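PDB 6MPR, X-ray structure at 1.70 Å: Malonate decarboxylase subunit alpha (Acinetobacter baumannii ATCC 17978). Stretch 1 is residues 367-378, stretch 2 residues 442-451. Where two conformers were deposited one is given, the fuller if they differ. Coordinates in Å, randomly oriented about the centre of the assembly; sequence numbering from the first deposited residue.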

ATOM      1  N   ALA A 367      -6.902 -16.148 -12.269  1.00 15.39           N
ATOM      2  CA  ALA A 367      -7.774 -16.386 -13.405  1.00 14.01           C
ATOM      3  C   ALA A 367      -8.841 -15.306 -13.485  1.00 17.20           C
ATOM      4  O   ALA A 367      -8.915 -14.396 -12.663  1.00 18.59           O
ATOM      5  N   THR A 368      -9.694 -15.442 -14.492  1.00 23.89           N
ATOM      6  CA  THR A 368     -10.718 -14.453 -14.788  1.00 22.20           C
ATOM      7  C   THR A 368     -11.796 -15.134 -15.612  1.00 19.40           C
ATOM      8  O   THR A 368     -11.597 -16.241 -16.120  1.00 26.35           O
ATOM      9  N   LEU A 369     -12.959 -14.482 -15.733  1.00 12.19           N
ATOM     10  CA  LEU A 369     -13.981 -15.117 -16.556  1.00 12.53           C
ATOM     11  C   LEU A 369     -13.902 -14.693 -18.011  1.00 12.78           C
ATOM     12  O   LEU A 369     -14.198 -15.501 -18.896  1.00 15.96           O
ATOM     13  N   GLN A 370     -13.541 -13.432 -18.281  1.00 15.49           N
ATOM     14  CA  GLN A 370     -13.508 -12.910 -19.642  1.00 16.99           C
ATOM     15  C   GLN A 370     -12.207 -12.164 -19.908  1.00 12.21           C
ATOM     16  O   GLN A 370     -11.675 -11.491 -19.026  1.00 11.69           O
ATOM     17  N   VAL A 371     -11.701 -12.312 -21.128  1.00 17.88           N
ATOM     18  CA  VAL A 371     -10.480 -11.666 -21.601  1.00 15.56           C
ATOM     19  C   VAL A 371     -10.755 -11.243 -23.035  1.00 15.42           C
ATOM     20  O   VAL A 371     -11.235 -12.055 -23.830  1.00 15.70           O
ATOM     21  N   ASP A 372     -10.484  -9.983 -23.372  1.00 15.61           N
ATOM     22  CA  ASP A 372     -10.708  -9.554 -24.743  1.00 16.58           C
ATOM     23  C   ASP A 372      -9.393  -9.573 -25.536  1.00 17.41           C
ATOM     24  O   ASP A 372      -8.346 -10.014 -25.051  1.00 14.72           O
ATOM     25  N   GLY A 373      -9.465  -9.117 -26.791  1.00 20.58           N
ATOM     26  CA  GLY A 373      -8.345  -9.244 -27.719  1.00 18.96           C
ATOM     27  C   GLY A 373      -7.122  -8.420 -27.357  1.00 22.74           C
ATOM     28  O   GLY A 373      -6.035  -8.669 -27.897  1.00 19.94           O
ATOM     29  N   MET A 374      -7.284  -7.432 -26.484  1.00 18.84           N
ATOM     30  CA  MET A 374      -6.192  -6.639 -25.941  1.00 17.33           C
ATOM     31  C   MET A 374      -5.674  -7.196 -24.620  1.00 19.76           C
ATOM     32  O   MET A 374      -4.706  -6.659 -24.070  1.00 14.95           O
ATOM     33  N   GLY A 375      -6.297  -8.250 -24.095  1.00 14.33           N
ATOM     34  CA  GLY A 375      -5.935  -8.768 -22.797  1.00 12.63           C
ATOM     35  C   GLY A 375      -6.682  -8.163 -21.626  1.00 12.07           C
ATOM     36  O   GLY A 375      -6.406  -8.544 -20.487  1.00 11.51           O
ATOM     37  N   HIS A 376      -7.608  -7.222 -21.858  1.00 13.30           N
ATOM     38  CA  HIS A 376      -8.396  -6.696 -20.742  1.00 11.81           C
ATOM     39  C   HIS A 376      -9.215  -7.824 -20.135  1.00 11.66           C
ATOM     40  O   HIS A 376      -9.832  -8.613 -20.850  1.00 12.01           O
ATOM     41  N   SER A 377      -9.231  -7.890 -18.815  1.00 11.20           N
ATOM     42  CA  SER A 377      -9.762  -9.042 -18.101  0.53 14.36           C
ATOM     43  C   SER A 377     -10.792  -8.593 -17.073  1.00 14.82           C
ATOM     44  O   SER A 377     -10.588  -7.609 -16.362  1.00 15.02           O
ATOM     45  N   SER A 378     -11.914  -9.312 -17.004  1.00 13.34           N
ATOM     46  CA  SER A 378     -12.914  -8.992 -15.999  1.00 10.74           C
ATOM     47  C   SER A 378     -13.725 -10.237 -15.667  1.00 15.86           C
ATOM     48  O   SER A 378     -13.824 -11.172 -16.472  1.00 12.56           O
ATOM     49  N   LYS A 442     -19.038 -21.341 -21.668  1.00 22.96           N
ATOM     50  CA  LYS A 442     -18.891 -20.030 -22.281  1.00 23.77           C
ATOM     51  C   LYS A 442     -17.416 -19.751 -22.578  1.00 20.35           C
ATOM     52  O   LYS A 442     -16.538 -20.171 -21.822  1.00 19.22           O
ATOM     53  N   PRO A 443     -17.119 -19.073 -23.678  1.00 18.48           N
ATOM     54  CA  PRO A 443     -15.719 -18.764 -23.992  1.00 16.14           C
ATOM     55  C   PRO A 443     -15.124 -17.767 -23.017  1.00 18.02           C
ATOM     56  O   PRO A 443     -15.784 -16.826 -22.572  1.00 19.37           O
ATOM     57  N   THR A 444     -13.852 -17.988 -22.676  1.00 14.87           N
ATOM     58  CA  THR A 444     -13.126 -16.997 -21.899  1.00 14.11           C
ATOM     59  C   THR A 444     -12.738 -15.812 -22.762  1.00 15.34           C
ATOM     60  O   THR A 444     -12.865 -14.651 -22.346  1.00 17.17           O
ATOM     61  N   PHE A 445     -12.287 -16.085 -23.970  1.00 14.75           N
ATOM     62  CA  PHE A 445     -11.819 -15.049 -24.872  1.00 18.30           C
ATOM     63  C   PHE A 445     -12.992 -14.560 -25.710  1.00 15.85           C
ATOM     64  O   PHE A 445     -13.653 -15.355 -26.393  1.00 17.72           O
ATOM     65  N   VAL A 446     -13.270 -13.258 -25.617  1.00 15.30           N
ATOM     66  CA  VAL A 446     -14.425 -12.626 -26.246  1.00 17.70           C
ATOM     67  C   VAL A 446     -13.975 -11.375 -26.984  1.00 19.83           C
ATOM     68  O   VAL A 446     -13.019 -10.707 -26.582  1.00 16.59           O
ATOM     69  N   ASP A 447     -14.696 -11.043 -28.061  1.00 19.37           N
ATOM     70  CA  ASP A 447     -14.420  -9.799 -28.773  1.00 20.53           C
ATOM     71  C   ASP A 447     -14.737  -8.575 -27.921  1.00 18.81           C
ATOM     72  O   ASP A 447     -14.057  -7.546 -28.036  1.00 21.70           O
ATOM     73  N   ARG A 448     -15.752  -8.660 -27.067  1.00 17.89           N
ATOM     74  CA  ARG A 448     -16.195  -7.523 -26.270  1.00 16.05           C
ATOM     75  C   ARG A 448     -16.524  -7.992 -24.860  1.00 16.52           C
ATOM     76  O   ARG A 448     -17.345  -8.897 -24.681  1.00 17.37           O
ATOM     77  N   LEU A 449     -15.885  -7.376 -23.866  1.00 15.66           N
ATOM     78  CA  LEU A 449     -16.188  -7.694 -22.477  1.00 14.07           C
ATOM     79  C   LEU A 449     -17.622  -7.309 -22.126  1.00 15.73           C
ATOM     80  O   LEU A 449     -18.091  -6.220 -22.473  1.00 17.61           O
ATOM     81  N   ASP A 450     -18.322  -8.214 -21.425  1.00 16.10           N
ATOM     82  CA  ASP A 450     -19.626  -7.872 -20.850  1.00 19.38           C
ATOM     83  C   ASP A 450     -19.547  -6.604 -20.020  1.00 15.25           C
ATOM     84  O   ASP A 450     -20.549  -5.892 -19.869  1.00 16.87           O
ATOM     85  N   ALA A 451     -18.378  -6.352 -19.413  1.00 14.01           N
ATOM     86  CA  ALA A 451     -18.224  -5.263 -18.456  1.00 16.92           C
ATOM     87  C   ALA A 451     -18.594  -3.917 -19.056  1.00 15.68           C
ATOM     88  O   ALA A 451     -19.080  -3.038 -18.341  1.00 18.21           O
TER

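This is a mixed contact in which a single backbone bridge aligns the two stretches, while one glutamine, one leucine and four bridging waters fill out the packing around it. The bridge pairs Val371 with Phe445. Val371 N donates to Thr444 O at 2.9 Å, and Val446 N donates to Val371 O at 3.0 Å. CA-H...O contacts flank this pair, with Gln370 CA 3.3 Å from Thr444 O and Asp372 CA 3.2 Å from Val446 O. The two backbones therefore run close together, and most CA-to-CB bonds here point sideways rather than straight at the other stretch.

Gln370 has the largest covered area of any residue in the contact. Its CB starts sideways, but the m, t rotamer with chi3 at -23° brings the amide nearer to stretch 2. There it meets Asp450 with both of its polar atoms. Asp450 N donates to Gln370 OE1 at 2.8 Å, and Gln370 NE2 donates to Asp450 OD1 at 3.1 Å. Asp450 is m, which sets its carboxylate beside the amide; its OD2 is satisfied elsewhere in the structure. Two waters extend this group. Water 1 donates to Gln370 OE1 at 2.8 Å and accepts from Ala451 N at 3.0 Å. Water 2 accepts from Gln370 NE2 at 3.3 Å and donates to Pro443 O at 2.7 Å. The aliphatic part of Gln370 also packs, with its CB 3.6 Å from Leu449 CD2.

Leu449 is the main apolar side chain from stretch 2. It is m, t, and its end reaches nearer to stretch 1 than its CB direction suggests. Leu449 CD2 lies 3.7 Å from His376 O and 3.9 Å from Val371 N. Leu449 CD1 lies 3.9 Å from His376 CB and 4.3 Å from Ser378 CB. The leucine thus lies against both strands of the hairpin in stretch 1, which are joined by backbone hydrogen bonds between Gln370 and Ser378.

A second apolar contact forms beside the bridge. Val371, rotamer t, places CG1 3.7 Å from Phe445 CE1. Phe445 is m, and the end of its side chain comes nearer to stretch 1. Val371 CG2 is 4.1 Å from Thr444 CG2, and Thr444 is also m. Val446, again m, has CG1 4.0 Å from Gln370 NE2.

Asp372, rotamer p, serves both stretches. Asp372 CB packs 4.1 Å from Leu449 CG. Asp372 OD1 accepts from Met374 N and from His376 N, both at 3.0 Å, and so braces the type I turn from Asp372 to Gly375. Its OD2 faces a water instead. Water 3 donates to Asp372 OD2 at 2.8 Å and accepts from Leu449 N at 2.9 Å. Water 4 accepts from Gly373 N at 3.0 Å and donates to Asp447 O at 2.7 Å.

Ser378 and Ala451 point toward each other's stretch. Ser378 is t, and its OG lies 3.9 Å from Ala451 CB.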

ATOM      1  CB  ALA A 367      -8.417 -17.767 -13.335  1.00 16.38           C
ATOM      2  CB  THR A 368     -10.119 -13.279 -15.539  1.00 29.93           C
ATOM      3  OG1 THR A 368     -11.137 -12.324 -15.814  1.00 25.98           O
ATOM      4  CG2 THR A 368      -9.550 -13.753 -16.843  1.00 31.23           C
ATOM      5  CB  LEU A 369     -15.395 -14.828 -16.027  1.00 16.90           C
ATOM      6  CG  LEU A 369     -15.737 -15.431 -14.669  1.00 26.27           C
ATOM      7  CD1 LEU A 369     -17.192 -15.127 -14.318  1.00 23.49           C
ATOM      8  CD2 LEU A 369     -15.459 -16.930 -14.660  1.00 23.82           C
ATOM      9  CB  GLN A 370     -14.685 -11.975 -19.908  1.00 16.85           C
ATOM     10  CG  GLN A 370     -16.024 -12.685 -20.062  1.00 18.29           C
ATOM     11  CD  GLN A 370     -17.082 -11.771 -20.651  1.00 13.67           C
ATOM     12  OE1 GLN A 370     -16.974 -10.546 -20.550  1.00 14.86           O
ATOM     13  NE2 GLN A 370     -18.079 -12.356 -21.307  1.00 14.30           N
ATOM     14  CB  VAL A 371      -9.263 -12.613 -21.540  1.00 17.70           C
ATOM     15  CG1 VAL A 371      -7.990 -11.938 -22.066  1.00 12.58           C
ATOM     16  CG2 VAL A 371      -9.046 -13.111 -20.117  1.00 16.89           C
ATOM     17  CB  ASP A 372     -11.432  -8.199 -24.784  1.00 18.15           C
ATOM     18  CG  ASP A 372     -10.539  -7.001 -24.471  1.00 20.28           C
ATOM     19  OD1 ASP A 372      -9.322  -7.149 -24.269  1.00 15.62           O
ATOM     20  OD2 ASP A 372     -11.090  -5.874 -24.460  1.00 17.12           O
ATOM     21  CB  MET A 374      -6.642  -5.186 -25.739  1.00 22.61           C
ATOM     22  CG  MET A 374      -6.842  -4.404 -27.031  1.00 34.41           C
ATOM     23  SD  MET A 374      -5.251  -4.109 -27.820  1.00 48.00           S
ATOM     24  CE  MET A 374      -4.466  -3.032 -26.618  1.00 45.89           C
ATOM     25  CB  HIS A 376      -9.316  -5.567 -21.199  1.00 12.20           C
ATOM     26  CG  HIS A 376      -8.598  -4.390 -21.789  1.00 19.28           C
ATOM     27  ND1 HIS A 376      -7.447  -3.865 -21.246  1.00 14.69           N
ATOM     28  CD2 HIS A 376      -8.888  -3.624 -22.870  1.00 17.79           C
ATOM     29  CE1 HIS A 376      -7.050  -2.832 -21.970  1.00 13.97           C
ATOM     30  NE2 HIS A 376      -7.909  -2.665 -22.964  1.00 17.89           N
ATOM     31  CB  SER A 377      -8.637  -9.824 -17.411  0.53 16.10           C
ATOM     32  OG  SER A 377      -7.699 -10.334 -18.354  0.53 17.59           O
ATOM     33  CB  SER A 378     -13.840  -7.866 -16.476  1.00 15.69           C
ATOM     34  OG  SER A 378     -14.844  -7.612 -15.518  1.00 17.00           O
ATOM     35  CB  LYS A 442     -19.461 -18.944 -21.371  1.00 28.97           C
ATOM     36  CG  LYS A 442     -20.968 -19.047 -21.172  1.00 36.12           C
ATOM     37  CD  LYS A 442     -21.475 -18.032 -20.161  1.00 39.43           C
ATOM     38  CE  LYS A 442     -22.989 -18.095 -20.049  1.00 43.87           C
ATOM     39  NZ  LYS A 442     -23.636 -17.938 -21.387  1.00 45.08           N
ATOM     40  CB  PRO A 443     -15.795 -18.186 -25.412  1.00 16.72           C
ATOM     41  CG  PRO A 443     -17.201 -17.770 -25.587  1.00 21.59           C
ATOM     42  CD  PRO A 443     -18.025 -18.709 -24.777  1.00 22.75           C
ATOM     43  CB  THR A 444     -11.876 -17.617 -21.289  1.00 13.78           C
ATOM     44  OG1 THR A 444     -12.258 -18.727 -20.469  1.00 16.91           O
ATOM     45  CG2 THR A 444     -11.139 -16.584 -20.473  1.00 18.74           C
ATOM     46  CB  PHE A 445     -10.662 -15.590 -25.714  1.00 15.35           C
ATOM     47  CG  PHE A 445      -9.455 -15.907 -24.889  1.00 16.93           C
ATOM     48  CD1 PHE A 445      -8.590 -14.894 -24.493  1.00 17.12           C
ATOM     49  CD2 PHE A 445      -9.225 -17.200 -24.437  1.00 18.09           C
ATOM     50  CE1 PHE A 445      -7.492 -15.165 -23.701  1.00 16.78           C
ATOM     51  CE2 PHE A 445      -8.131 -17.479 -23.634  1.00 18.50           C
ATOM     52  CZ  PHE A 445      -7.258 -16.460 -23.271  1.00 17.13           C
ATOM     53  CB  VAL A 446     -15.513 -12.249 -25.221  1.00 19.99           C
ATOM     54  CG1 VAL A 446     -16.090 -13.493 -24.563  1.00 22.72           C
ATOM     55  CG2 VAL A 446     -14.941 -11.282 -24.181  1.00 19.84           C
ATOM     56  CB  ASP A 447     -15.224  -9.747 -30.073  1.00 22.61           C
ATOM     57  CG  ASP A 447     -14.746 -10.754 -31.105  1.00 33.06           C
ATOM     58  OD1 ASP A 447     -13.536 -11.069 -31.125  1.00 32.65           O
ATOM     59  OD2 ASP A 447     -15.584 -11.225 -31.905  1.00 35.42           O
ATOM     60  CB  ARG A 448     -17.429  -6.867 -26.908  1.00 17.58           C
ATOM     61  CG  ARG A 448     -18.066  -5.735 -26.121  1.00 20.97           C
ATOM     62  CD  ARG A 448     -19.425  -5.383 -26.719  1.00 24.99           C
ATOM     63  NE  ARG A 448     -20.083  -4.270 -26.027  1.00 24.19           N
ATOM     64  CZ  ARG A 448     -19.868  -2.992 -26.321  1.00 29.03           C
ATOM     65  NH1 ARG A 448     -19.014  -2.672 -27.291  1.00 25.93           N
ATOM     66  NH2 ARG A 448     -20.499  -2.035 -25.649  1.00 26.43           N
ATOM     67  CB  LEU A 449     -15.223  -6.967 -21.542  1.00 13.41           C
ATOM     68  CG  LEU A 449     -13.746  -7.342 -21.536  1.00 14.31           C
ATOM     69  CD1 LEU A 449     -13.013  -6.502 -20.512  1.00 15.71           C
ATOM     70  CD2 LEU A 449     -13.536  -8.834 -21.246  1.00 16.35           C
ATOM     71  CB  ASP A 450     -20.139  -8.982 -19.915  1.00 16.95           C
ATOM     72  CG  ASP A 450     -20.738 -10.172 -20.638  1.00 18.73           C
ATOM     73  OD1 ASP A 450     -20.424 -10.427 -21.820  1.00 19.76           O
ATOM     74  OD2 ASP A 450     -21.535 -10.873 -19.977  1.00 23.27           O
ATOM     75  CB  ALA A 451     -16.787  -5.225 -17.940  1.00 16.14           C
TER
HETATM   76  O   HOH W   1     -16.600  -8.606 -18.628  1.00 13.88           O
HETATM   77  O   HOH W   2     -18.083 -15.520 -22.186  1.00 23.48           O
HETATM   78  O   HOH W   3     -13.857  -5.512 -24.686  1.00 15.48           O
HETATM   79  O   HOH W   4     -11.452  -7.781 -28.517  1.00 20.65           O